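2-ON-2 hemoglobin (Agrobacterium tumefaciens, PDB 2XYK) binds heme b and, as a group II truncated hemoglobin, probably binds oxygen reversibly, perhaps for its storage or transport. Local coordinates at residues A[58-63]-A[115-120]; A[92-97]-A[121-126]; A[50-55]-A[69-74]. All blocks are in the same frame, centred on the assembly; numbering follows the deposited sequence.

How the contacts relate
Read from the N terminus, helix 47-60 comes into play first. Contact 3 ties its middle (50-55) to 69-74 and closes a short loop that holds the end of helix 47-60 and the start of helix 66-71. Contact 1 starts inside that loop at 58-63 and ends far beyond it at 115-120, so the two cross. Contact 2 opens at 92-97 and closes at 121-126, joining the antiparallel helices 87-104 and 108-125; it crosses contact 1 and follows contact 3 in series. Contacts 1 and 2 share helix 108-125, with Val118 packed on Trp93 and Phe97. Contacts 2 and 3 meet where Phe53 touches Trp93 and Phe97, and both reach the heme.

Contact 1: residues A[58-63]-A[115-120]; sequences TGYLGG and WAPVER
Tyr60 reaches Pro117 with the far end of its phenol, and both contacts across the segments are made by this one side chain. The chain starts at a CB that points toward helix 108-125. At chi1 178° CG lies anti to the backbone N, which swings the ring out from the last turn of helix 47-60 and across the gap; the backbones stay well apart, the closest CA atoms, those of Tyr60 and Val118, being 10.4 Å apart. Tyr60 CE2 has a loose apolar neighbour in Val118 CG2 at 4.4 Å, a methyl that comes at the ring obliquely. Tyr60 OH is 4.3 Å from the same Val118 CG2. At the tip, Tyr60 OH rests 3.5 Å from Pro117 CB, the two side chains crossing at about a right angle. This is van der Waals contact, and it is small: 87 Å² is buried in all. Pro117 sits at a kink of its helix, since its N has no proton to give to the turn before. Just behind Tyr60 the helix ends in a Schellman motif: Gly62 takes positive phi, its N bonds back to Gly59 O at 3.0 Å, and Gly63 N makes a weak bond to Thr58 O at 2.9 Å. Val118 also packs on helix 87-104 and nears the heme, Leu61 packs on helices 8-12 and 14-31, and Tyr60 joins helix 47-60 to helix 108-125.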
loop_
_atom_site.group_PDB
_atom_site.type_symbol
_atom_site.label_atom_id
_atom_site.label_comp_id
_atom_site.label_asym_id
_atom_site.label_seq_id
_atom_site.Cartn_x
_atom_site.Cartn_y
_atom_site.Cartn_z
ATOM N N THR A 58 2.805 -2.675 7.652
ATOM C CA THR A 58 2.868 -3.083 9.028
ATOM C C THR A 58 3.565 -1.987 9.868
ATOM O O THR A 58 2.989 -1.531 10.853
ATOM C CB THR A 58 3.567 -4.478 9.125
ATOM O OG1 THR A 58 2.748 -5.454 8.455
ATOM C CG2 THR A 58 3.773 -4.931 10.562
ATOM N N GLY A 59 4.780 -1.578 9.479
ATOM C CA GLY A 59 5.527 -0.506 10.173
ATOM C C GLY A 59 4.856 0.866 10.043
ATOM O O GLY A 59 4.626 1.548 11.054
ATOM N N TYR A 60 4.544 1.265 8.801
ATOM C CA TYR A 60 3.868 2.540 8.508
ATOM C C TYR A 60 2.594 2.826 9.384
ATOM O O TYR A 60 2.325 3.982 9.759
ATOM C CB TYR A 60 3.515 2.583 7.014
ATOM C CG TYR A 60 2.774 3.828 6.592
ATOM C CD1 TYR A 60 3.467 5.009 6.273
ATOM C CD2 TYR A 60 1.388 3.831 6.514
ATOM C CE1 TYR A 60 2.790 6.169 5.889
ATOM C CE2 TYR A 60 0.690 4.991 6.139
ATOM C CZ TYR A 60 1.398 6.155 5.821
ATOM O OH TYR A 60 0.693 7.284 5.446
ATOM N N LEU A 61 1.831 1.779 9.701
ATOM C CA LEU A 61 0.570 1.937 10.461
ATOM C C LEU A 61 0.739 1.869 11.980
ATOM O O LEU A 61 -0.225 1.968 12.743
ATOM C CB LEU A 61 -0.473 0.910 9.986
ATOM C CG LEU A 61 -0.932 1.046 8.529
ATOM C CD1 LEU A 61 -1.595 -0.220 8.002
ATOM C CD2 LEU A 61 -1.844 2.254 8.380
ATOM N N GLY A 62 1.965 1.715 12.433
ATOM C CA GLY A 62 2.214 1.760 13.858
ATOM C C GLY A 62 2.476 0.388 14.422
ATOM O O GLY A 62 2.684 0.256 15.615
ATOM N N GLY A 63 2.447 -0.633 13.562
ATOM C CA GLY A 63 2.905 -1.972 13.953
ATOM C C GLY A 63 4.430 -2.053 14.079
ATOM O O GLY A 63 5.135 -1.039 13.989
ATOM N N TRP A 115 -6.029 7.148 3.986
ATOM C CA TRP A 115 -6.113 7.446 2.562
ATOM C C TRP A 115 -5.456 8.743 2.138
ATOM O O TRP A 115 -4.688 8.766 1.164
ATOM C CB TRP A 115 -7.576 7.475 2.105
ATOM C CG TRP A 115 -7.738 7.981 0.690
ATOM C CD1 TRP A 115 -8.194 9.220 0.292
ATOM C CD2 TRP A 115 -7.432 7.256 -0.511
ATOM N NE1 TRP A 115 -8.193 9.294 -1.095
ATOM C CE2 TRP A 115 -7.740 8.103 -1.605
ATOM C CE3 TRP A 115 -6.917 5.970 -0.769
ATOM C CZ2 TRP A 115 -7.543 7.709 -2.935
ATOM C CZ3 TRP A 115 -6.735 5.576 -2.090
ATOM C CH2 TRP A 115 -7.046 6.439 -3.158
ATOM N N ALA A 116 -5.778 9.843 2.827
ATOM C CA ALA A 116 -5.243 11.141 2.383
ATOM C C ALA A 116 -3.690 11.147 2.221
ATOM O O ALA A 116 -3.196 11.530 1.162
ATOM C CB ALA A 116 -5.752 12.306 3.279
ATOM N N PRO A 117 -2.922 10.701 3.252
ATOM C CA PRO A 117 -1.463 10.654 3.120
ATOM C C PRO A 117 -0.920 9.635 2.104
ATOM O O PRO A 117 0.121 9.879 1.513
ATOM C CB PRO A 117 -0.995 10.264 4.534
ATOM C CG PRO A 117 -2.132 10.663 5.436
ATOM C CD PRO A 117 -3.331 10.273 4.600
ATOM N N VAL A 118 -1.599 8.505 1.926
ATOM C CA VAL A 118 -1.178 7.519 0.943
ATOM C C VAL A 118 -1.395 8.105 -0.466
ATOM O O VAL A 118 -0.560 7.929 -1.350
ATOM C CB VAL A 118 -1.966 6.196 1.091
ATOM C CG1 VAL A 118 -1.921 5.338 -0.221
ATOM C CG2 VAL A 118 -1.480 5.386 2.305
ATOM N N GLU A 119 -2.532 8.771 -0.685
ATOM C CA GLU A 119 -2.794 9.314 -1.992
ATOM C C GLU A 119 -1.765 10.406 -2.294
ATOM O O GLU A 119 -1.295 10.496 -3.442
ATOM C CB GLU A 119 -4.232 9.831 -2.134
ATOM C CG GLU A 119 -4.386 10.702 -3.362
ATOM C CD GLU A 119 -5.721 11.387 -3.475
ATOM O OE1 GLU A 119 -6.119 12.115 -2.537
ATOM O OE2 GLU A 119 -6.366 11.210 -4.527
ATOM N N ARG A 120 -1.409 11.221 -1.286
ATOM C CA ARG A 120 -0.282 12.162 -1.414
ATOM C C ARG A 120 1.035 11.465 -1.819
ATOM O O ARG A 120 1.733 11.935 -2.710
ATOM C CB ARG A 120 -0.052 12.943 -0.114
ATOM C CG ARG A 120 -1.073 14.062 0.156
ATOM C CD ARG A 120 -0.863 14.667 1.564
ATOM N NE ARG A 120 0.515 15.155 1.704
ATOM C CZ ARG A 120 0.964 15.965 2.664
ATOM N NH1 ARG A 120 0.144 16.418 3.620
ATOM N NH2 ARG A 120 2.250 16.321 2.665
#

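Contact 2: residues A[92-97]-A[121-126]; sequences EWLLCF and LAFHMQ. With HEM (protoporphyrin IX containing Fe), chain C.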
loop_
_atom_site.group_PDB
_atom_site.type_symbol
_atom_site.label_atom_id
_atom_site.label_comp_id
_atom_site.label_asym_id
_atom_site.label_seq_id
_atom_site.Cartn_x
_atom_site.Cartn_y
_atom_site.Cartn_z
ATOM N N GLU A 92 -4.262 3.918 -11.336
ATOM C CA GLU A 92 -4.626 2.494 -11.277
ATOM C C GLU A 92 -4.138 1.805 -10.006
ATOM O O GLU A 92 -4.805 0.888 -9.508
ATOM C CB GLU A 92 -4.129 1.754 -12.521
ATOM C CG GLU A 92 -4.886 2.167 -13.794
ATOM C CD GLU A 92 -4.338 1.487 -15.054
ATOM O OE1 GLU A 92 -3.531 0.547 -14.941
ATOM O OE2 GLU A 92 -4.735 1.890 -16.147
ATOM N N TRP A 93 -2.991 2.252 -9.482
ATOM C CA TRP A 93 -2.497 1.860 -8.152
ATOM C C TRP A 93 -3.508 2.367 -7.094
ATOM O O TRP A 93 -3.972 1.642 -6.222
ATOM C CB TRP A 93 -1.089 2.509 -7.932
ATOM C CG TRP A 93 -0.322 2.025 -6.703
ATOM C CD1 TRP A 93 0.720 1.116 -6.674
ATOM C CD2 TRP A 93 -0.556 2.405 -5.330
ATOM N NE1 TRP A 93 1.154 0.933 -5.365
ATOM C CE2 TRP A 93 0.396 1.721 -4.533
ATOM C CE3 TRP A 93 -1.471 3.272 -4.701
ATOM C CZ2 TRP A 93 0.447 1.869 -3.143
ATOM C CZ3 TRP A 93 -1.428 3.411 -3.310
ATOM C CH2 TRP A 93 -0.467 2.727 -2.553
ATOM N N LEU A 94 -3.877 3.629 -7.203
ATOM C CA LEU A 94 -4.841 4.243 -6.277
ATOM C C LEU A 94 -6.222 3.587 -6.368
ATOM O O LEU A 94 -6.906 3.413 -5.357
ATOM C CB LEU A 94 -4.931 5.755 -6.537
ATOM C CG LEU A 94 -3.706 6.567 -6.086
ATOM C CD1 LEU A 94 -3.745 7.956 -6.743
ATOM C CD2 LEU A 94 -3.677 6.662 -4.502
ATOM N N LEU A 95 -6.629 3.216 -7.582
ATOM C CA LEU A 95 -7.868 2.454 -7.755
ATOM C C LEU A 95 -7.878 1.193 -6.898
ATOM O O LEU A 95 -8.849 0.947 -6.162
ATOM C CB LEU A 95 -8.088 2.093 -9.231
ATOM C CG LEU A 95 -9.205 1.094 -9.554
ATOM C CD1 LEU A 95 -10.583 1.779 -9.413
ATOM C CD2 LEU A 95 -9.022 0.552 -10.927
ATOM N N CYS A 96 -6.821 0.390 -7.005
ATOM C CA CYS A 96 -6.737 -0.912 -6.315
ATOM C C CYS A 96 -6.566 -0.734 -4.804
ATOM O O CYS A 96 -7.179 -1.454 -4.012
ATOM C CB CYS A 96 -5.615 -1.798 -6.911
ATOM S SG CYS A 96 -5.745 -2.108 -8.737
ATOM N N PHE A 97 -5.750 0.230 -4.393
ATOM C CA PHE A 97 -5.552 0.474 -2.951
ATOM C C PHE A 97 -6.846 0.951 -2.285
ATOM O O PHE A 97 -7.138 0.526 -1.183
ATOM C CB PHE A 97 -4.408 1.459 -2.658
ATOM C CG PHE A 97 -3.991 1.475 -1.200
ATOM C CD1 PHE A 97 -3.115 0.501 -0.701
ATOM C CD2 PHE A 97 -4.504 2.433 -0.318
ATOM C CE1 PHE A 97 -2.751 0.497 0.661
ATOM C CE2 PHE A 97 -4.135 2.440 1.034
ATOM C CZ PHE A 97 -3.266 1.474 1.524
ATOM N N LEU A 121 1.364 10.346 -1.165
ATOM C CA LEU A 121 2.600 9.593 -1.492
ATOM C C LEU A 121 2.575 9.099 -2.942
ATOM O O LEU A 121 3.591 9.164 -3.646
ATOM C CB LEU A 121 2.802 8.405 -0.539
ATOM C CG LEU A 121 3.402 8.647 0.842
ATOM C CD1 LEU A 121 3.503 7.322 1.610
ATOM C CD2 LEU A 121 4.775 9.343 0.756
ATOM N N ALA A 122 1.410 8.620 -3.384
ATOM C CA ALA A 122 1.279 8.056 -4.738
ATOM C C ALA A 122 1.555 9.108 -5.799
ATOM O O ALA A 122 2.226 8.824 -6.789
ATOM C CB ALA A 122 -0.105 7.440 -4.956
ATOM N N PHE A 123 1.032 10.319 -5.591
ATOM C CA PHE A 123 1.280 11.423 -6.542
ATOM C C PHE A 123 2.762 11.800 -6.544
ATOM O O PHE A 123 3.343 12.090 -7.591
ATOM C CB PHE A 123 0.396 12.631 -6.251
ATOM C CG PHE A 123 -0.934 12.590 -6.975
ATOM C CD1 PHE A 123 -1.982 11.816 -6.493
ATOM C CD2 PHE A 123 -1.132 13.347 -8.118
ATOM C CE1 PHE A 123 -3.214 11.780 -7.163
ATOM C CE2 PHE A 123 -2.340 13.334 -8.780
ATOM C CZ PHE A 123 -3.392 12.536 -8.305
ATOM N N HIS A 124 3.367 11.733 -5.367
ATOM C CA HIS A 124 4.790 11.937 -5.220
ATOM C C HIS A 124 5.689 10.836 -5.844
ATOM O O HIS A 124 6.876 11.091 -6.113
ATOM C CB HIS A 124 5.114 12.153 -3.743
ATOM C CG HIS A 124 6.418 12.861 -3.515
ATOM N ND1 HIS A 124 6.648 14.146 -3.954
ATOM C CD2 HIS A 124 7.565 12.456 -2.911
ATOM C CE1 HIS A 124 7.892 14.499 -3.650
ATOM N NE2 HIS A 124 8.470 13.491 -3.012
ATOM N N MET A 125 5.159 9.619 -6.062
ATOM C CA MET A 125 5.974 8.535 -6.682
ATOM C C MET A 125 5.980 8.667 -8.185
ATOM O O MET A 125 6.843 8.117 -8.847
ATOM C CB MET A 125 5.465 7.116 -6.343
ATOM C CG MET A 125 5.463 6.763 -4.866
ATOM S SD MET A 125 7.097 6.956 -4.101
ATOM C CE MET A 125 7.045 8.671 -3.518
ATOM N N GLN A 126 4.988 9.365 -8.725
ATOM C CA GLN A 126 4.869 9.509 -10.178
ATOM C C GLN A 126 6.159 10.169 -10.701
ATOM O O GLN A 126 6.653 11.153 -10.111
ATOM C CB GLN A 126 3.603 10.310 -10.533
ATOM C CG GLN A 126 3.436 10.607 -12.028
ATOM C CD GLN A 126 2.395 11.688 -12.333
ATOM O OE1 GLN A 126 1.513 11.985 -11.520
ATOM N NE2 GLN A 126 2.485 12.266 -13.539
HETATM C CHA HEM C . 7.503 -1.124 -4.801
HETATM C CHB HEM C . 4.521 0.794 -8.217
HETATM C CHC HEM C . 2.967 3.994 -4.868
HETATM C CHD HEM C . 5.014 1.334 -1.387
HETATM C C1A HEM C . 6.890 -0.835 -6.015
HETATM C C2A HEM C . 7.241 -1.399 -7.307
HETATM C C3A HEM C . 6.439 -0.875 -8.242
HETATM C C4A HEM C . 5.521 0.042 -7.586
HETATM C CMA HEM C . 6.419 -1.148 -9.781
HETATM C CAA HEM C . 8.378 -2.434 -7.495
HETATM C CBA HEM C . 7.830 -3.808 -7.039
HETATM C CGA HEM C . 8.885 -4.795 -6.539
HETATM O O1A HEM C . 10.079 -4.451 -6.294
HETATM O O2A HEM C . 8.522 -5.982 -6.358
HETATM C C1B HEM C . 3.851 1.861 -7.635
HETATM C C2B HEM C . 2.936 2.808 -8.265
HETATM C C3B HEM C . 2.523 3.680 -7.317
HETATM C C4B HEM C . 3.155 3.315 -6.065
HETATM C CMB HEM C . 2.494 2.820 -9.738
HETATM C CAB HEM C . 1.554 4.886 -7.450
HETATM C CBB HEM C . 1.953 6.012 -8.048
HETATM C C1C HEM C . 3.340 3.543 -3.633
HETATM C C2C HEM C . 2.945 4.117 -2.374
HETATM C C3C HEM C . 3.493 3.385 -1.393
HETATM C C4C HEM C . 4.267 2.323 -2.021
HETATM C CMC HEM C . 2.036 5.367 -2.285
HETATM C CAC HEM C . 3.352 3.629 0.137
HETATM C CBC HEM C . 2.129 3.715 0.707
HETATM C C1D HEM C . 5.949 0.480 -1.944
HETATM C C2D HEM C . 6.935 -0.315 -1.224
HETATM C C3D HEM C . 7.707 -1.073 -2.289
HETATM C C4D HEM C . 7.127 -0.673 -3.548
HETATM C CMD HEM C . 7.138 -0.378 0.310
HETATM C CAD HEM C . 8.880 -2.063 -2.076
HETATM C CBD HEM C . 10.123 -1.167 -2.123
HETATM C CGD HEM C . 11.397 -1.983 -2.124
HETATM O O1D HEM C . 11.814 -2.491 -3.199
HETATM O O2D HEM C . 11.976 -2.119 -1.028
HETATM N NA HEM C . 5.837 0.036 -6.219
HETATM N NB HEM C . 3.939 2.198 -6.293
HETATM N NC HEM C . 4.149 2.461 -3.393
HETATM N ND HEM C . 6.096 0.229 -3.296
HETATM FE FE HEM C . 5.030 1.249 -4.776
HETATM O O HOH W 1 3.617 -0.033 -4.456
#
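Ala122 and Leu94 bury the most surface here, and their CA atoms, 7.4 Å apart, are the nearest pair across the two segments. Ala122 CB faces the isobutyl fork of Leu94, 3.7 Å from Leu94 CD2. The other methyl, Leu94 CD1, goes to Phe123, meeting Phe123 CE1 obliquely at 3.9 Å; the two side chains cross at about a right angle. Phe123 lies at the exposed margin of this apolar patch. Trp93, one residue before Leu94, touches Ala122 CB loosely with its six-membered ring and gives its main surface to the heme. With CG anti to the backbone N (chi1 -170°), its indole lies with one face against the porphyrin, Trp93 NE1 being 3.2 Å from HEM C4B. Trp93 NE1 also donates a 2.8 Å hydrogen bond to a water. That water binds the heme iron at 1.9 Å, so the indole probably helps to position it. Across the heme, Met125 CG approaches HEM CHC at 3.7 Å, and the Met125 side chain also touches His80, the axial ligand. Helices 87-104 and 108-125 run nearly antiparallel, at 156°, and form the G/H helix pair of the 2-on-2 globin fold, with the heme held between Trp93 and Met125.

Contact 3: residues A[50-55]-A[69-74]; sequences EAKFYD and EKHGHP. With HEM (protoporphyrin IX containing Fe), chain C.
Lys70 and Asp55 make the direct polar link between the two segments, a salt bridge with a hydrogen bond from Lys70 NZ to Asp55 OD2 of 2.6 Å. The ammonium meets the oxygen on its syn side, 22° out of the carboxylate plane. Lys70 gets there fully extended beyond CG, and its CD and CE run past the same oxygen, across the Asp55 side chain. Water gives a second, indirect link: one molecule donates to Asp55 OD2 at 2.6 Å and lies in the ring plane at the edge of His71, 2.8 Å from His71 NE2. Asp55 OD2 is thus gripped by both an ammonium and a water, which would be expected to stabilise its negative charge.

Van der Waals contact is slighter. Lys52 CG passes His71 NE2 obliquely at 4.1 Å, and within 69-74 Lys70 CB lies over the centre of the imidazole. Lys52 and Phe53 also reach the heme. Bent at chi3 (-69°), Lys52 bridges the propionates, its NZ donating hydrogen bonds to HEM O1A (2.7 Å) and HEM O1D (3.2 Å). Phe53 CE1 approaches HEM CHD at 3.6 Å. In the fold, helix 47-60 is backed by helix 14-31, where Glu50 is salt-bridged to Arg23 and Phe53 meets Phe25; helix 66-71 meets helix 47-60 through Lys52 and Asp55, the His71 ring meeting that of Tyr67, which like Lys52 binds the heme, with the planes at about 50°.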
loop_
_atom_site.group_PDB
_atom_site.type_symbol
_atom_site.label_atom_id
_atom_site.label_comp_id
_atom_site.label_asym_id
_atom_site.label_seq_id
_atom_site.Cartn_x
_atom_site.Cartn_y
_atom_site.Cartn_z
ATOM N N GLU A 50 4.311 -8.229 -2.739
ATOM C CA GLU A 50 3.356 -8.358 -1.649
ATOM C C GLU A 50 4.049 -8.441 -0.303
ATOM O O GLU A 50 3.648 -7.752 0.621
ATOM C CB GLU A 50 2.464 -9.581 -1.860
ATOM C CG GLU A 50 1.386 -9.770 -0.778
ATOM C CD GLU A 50 0.363 -10.809 -1.200
ATOM O OE1 GLU A 50 0.182 -11.001 -2.431
ATOM O OE2 GLU A 50 -0.266 -11.419 -0.313
ATOM N N ALA A 51 5.082 -9.290 -0.192
ATOM C CA ALA A 51 5.853 -9.401 1.057
ATOM C C ALA A 51 6.362 -8.028 1.511
ATOM O O ALA A 51 6.218 -7.661 2.671
ATOM C CB ALA A 51 7.035 -10.390 0.881
ATOM N N LYS A 52 6.961 -7.269 0.583
ATOM C CA LYS A 52 7.544 -5.965 0.915
ATOM C C LYS A 52 6.488 -4.924 1.322
ATOM O O LYS A 52 6.687 -4.183 2.290
ATOM C CB LYS A 52 8.414 -5.450 -0.228
ATOM C CG LYS A 52 9.700 -6.227 -0.423
ATOM C CD LYS A 52 10.574 -5.592 -1.467
ATOM C CE LYS A 52 9.951 -5.746 -2.818
ATOM N NZ LYS A 52 10.931 -5.522 -3.944
ATOM N N PHE A 53 5.371 -4.875 0.598
ATOM C CA PHE A 53 4.312 -3.897 0.883
ATOM C C PHE A 53 3.642 -4.210 2.211
ATOM O O PHE A 53 3.368 -3.314 2.996
ATOM C CB PHE A 53 3.288 -3.826 -0.263
ATOM C CG PHE A 53 2.446 -2.559 -0.264
ATOM C CD1 PHE A 53 2.963 -1.343 0.198
ATOM C CD2 PHE A 53 1.140 -2.585 -0.737
ATOM C CE1 PHE A 53 2.189 -0.167 0.187
ATOM C CE2 PHE A 53 0.339 -1.409 -0.743
ATOM C CZ PHE A 53 0.863 -0.214 -0.304
ATOM N N TYR A 54 3.410 -5.490 2.468
ATOM C CA TYR A 54 2.861 -5.931 3.739
ATOM C C TYR A 54 3.779 -5.498 4.896
ATOM O O TYR A 54 3.290 -4.951 5.886
ATOM C CB TYR A 54 2.640 -7.458 3.683
ATOM C CG TYR A 54 2.595 -8.155 5.000
ATOM C CD1 TYR A 54 1.431 -8.145 5.804
ATOM C CD2 TYR A 54 3.708 -8.860 5.450
ATOM C CE1 TYR A 54 1.419 -8.800 7.048
ATOM C CE2 TYR A 54 3.705 -9.515 6.663
ATOM C CZ TYR A 54 2.566 -9.491 7.460
ATOM O OH TYR A 54 2.613 -10.163 8.651
ATOM N N ASP A 55 5.098 -5.721 4.765
ATOM C CA ASP A 55 6.070 -5.283 5.784
ATOM C C ASP A 55 6.098 -3.758 5.902
ATOM O O ASP A 55 6.171 -3.226 7.009
ATOM C CB ASP A 55 7.504 -5.738 5.449
ATOM C CG ASP A 55 7.748 -7.227 5.703
ATOM O OD1 ASP A 55 6.871 -7.918 6.305
ATOM O OD2 ASP A 55 8.815 -7.710 5.243
ATOM N N GLU A 69 13.710 -2.837 9.404
ATOM C CA GLU A 69 14.583 -3.927 9.873
ATOM C C GLU A 69 15.252 -4.696 8.723
ATOM O O GLU A 69 16.435 -5.009 8.805
ATOM C CB GLU A 69 13.785 -4.906 10.723
ATOM C CG GLU A 69 14.561 -5.487 11.887
ATOM C CD GLU A 69 13.862 -6.678 12.534
ATOM O OE1 GLU A 69 12.600 -6.671 12.613
ATOM O OE2 GLU A 69 14.586 -7.622 12.960
ATOM N N LYS A 70 14.500 -4.992 7.662
ATOM C CA LYS A 70 15.018 -5.779 6.529
ATOM C C LYS A 70 15.738 -4.955 5.470
ATOM O O LYS A 70 16.805 -5.330 5.010
ATOM C CB LYS A 70 13.901 -6.587 5.842
ATOM C CG LYS A 70 13.124 -7.506 6.761
ATOM C CD LYS A 70 11.989 -8.201 6.010
ATOM C CE LYS A 70 11.291 -9.224 6.920
ATOM N NZ LYS A 70 10.191 -9.795 6.108
ATOM N N HIS A 71 15.148 -3.828 5.094
ATOM C CA HIS A 71 15.591 -3.085 3.915
ATOM C C HIS A 71 16.207 -1.720 4.254
ATOM O O HIS A 71 16.786 -1.072 3.387
ATOM C CB HIS A 71 14.403 -2.942 2.933
ATOM C CG HIS A 71 13.568 -4.192 2.801
ATOM N ND1 HIS A 71 14.012 -5.318 2.140
ATOM C CD2 HIS A 71 12.319 -4.489 3.244
ATOM C CE1 HIS A 71 13.084 -6.261 2.190
ATOM N NE2 HIS A 71 12.047 -5.785 2.858
ATOM N N GLY A 72 16.105 -1.281 5.517
ATOM C CA GLY A 72 16.669 0.023 5.903
ATOM C C GLY A 72 15.739 1.155 5.482
ATOM O O GLY A 72 14.550 0.950 5.385
ATOM N N HIS A 73 16.285 2.350 5.234
ATOM C CA HIS A 73 15.455 3.531 4.925
ATOM C C HIS A 73 14.554 3.365 3.701
ATOM O O HIS A 73 15.053 2.976 2.636
ATOM C CB HIS A 73 16.348 4.763 4.788
ATOM C CG HIS A 73 16.723 5.354 6.108
ATOM N ND1 HIS A 73 15.789 5.935 6.950
ATOM C CD2 HIS A 73 17.917 5.415 6.754
ATOM C CE1 HIS A 73 16.399 6.342 8.052
ATOM N NE2 HIS A 73 17.689 6.040 7.959
ATOM N N PRO A 74 13.217 3.603 3.850
ATOM C CA PRO A 74 12.337 3.391 2.694
ATOM C C PRO A 74 12.784 4.075 1.405
ATOM O O PRO A 74 12.849 3.404 0.380
ATOM C CB PRO A 74 10.970 3.899 3.179
ATOM C CG PRO A 74 11.021 3.616 4.686
ATOM C CD PRO A 74 12.446 3.989 5.046
HETATM C CHA HEM C . 7.503 -1.124 -4.801
HETATM C CHB HEM C . 4.521 0.794 -8.217
HETATM C CHC HEM C . 2.967 3.994 -4.868
HETATM C CHD HEM C . 5.014 1.334 -1.387
HETATM C C1A HEM C . 6.890 -0.835 -6.015
HETATM C C2A HEM C . 7.241 -1.399 -7.307
HETATM C C3A HEM C . 6.439 -0.875 -8.242
HETATM C C4A HEM C . 5.521 0.042 -7.586
HETATM C CMA HEM C . 6.419 -1.148 -9.781
HETATM C CAA HEM C . 8.378 -2.434 -7.495
HETATM C CBA HEM C . 7.830 -3.808 -7.039
HETATM C CGA HEM C . 8.885 -4.795 -6.539
HETATM O O1A HEM C . 10.079 -4.451 -6.294
HETATM O O2A HEM C . 8.522 -5.982 -6.358
HETATM C C1B HEM C . 3.851 1.861 -7.635
HETATM C C2B HEM C . 2.936 2.808 -8.265
HETATM C C3B HEM C . 2.523 3.680 -7.317
HETATM C C4B HEM C . 3.155 3.315 -6.065
HETATM C CMB HEM C . 2.494 2.820 -9.738
HETATM C CAB HEM C . 1.554 4.886 -7.450
HETATM C CBB HEM C . 1.953 6.012 -8.048
HETATM C C1C HEM C . 3.340 3.543 -3.633
HETATM C C2C HEM C . 2.945 4.117 -2.374
HETATM C C3C HEM C . 3.493 3.385 -1.393
HETATM C C4C HEM C . 4.267 2.323 -2.021
HETATM C CMC HEM C . 2.036 5.367 -2.285
HETATM C CAC HEM C . 3.352 3.629 0.137
HETATM C CBC HEM C . 2.129 3.715 0.707
HETATM C C1D HEM C . 5.949 0.480 -1.944
HETATM C C2D HEM C . 6.935 -0.315 -1.224
HETATM C C3D HEM C . 7.707 -1.073 -2.289
HETATM C C4D HEM C . 7.127 -0.673 -3.548
HETATM C CMD HEM C . 7.138 -0.378 0.310
HETATM C CAD HEM C . 8.880 -2.063 -2.076
HETATM C CBD HEM C . 10.123 -1.167 -2.123
HETATM C CGD HEM C . 11.397 -1.983 -2.124
HETATM O O1D HEM C . 11.814 -2.491 -3.199
HETATM O O2D HEM C . 11.976 -2.119 -1.028
HETATM N NA HEM C . 5.837 0.036 -6.219
HETATM N NB HEM C . 3.939 2.198 -6.293
HETATM N NC HEM C . 4.149 2.461 -3.393
HETATM N ND HEM C . 6.096 0.229 -3.296
HETATM FE FE HEM C . 5.030 1.249 -4.776
HETATM O O HOH W 2 9.936 -7.625 2.850
HETATM O O HOH W 1 3.617 -0.033 -4.456
#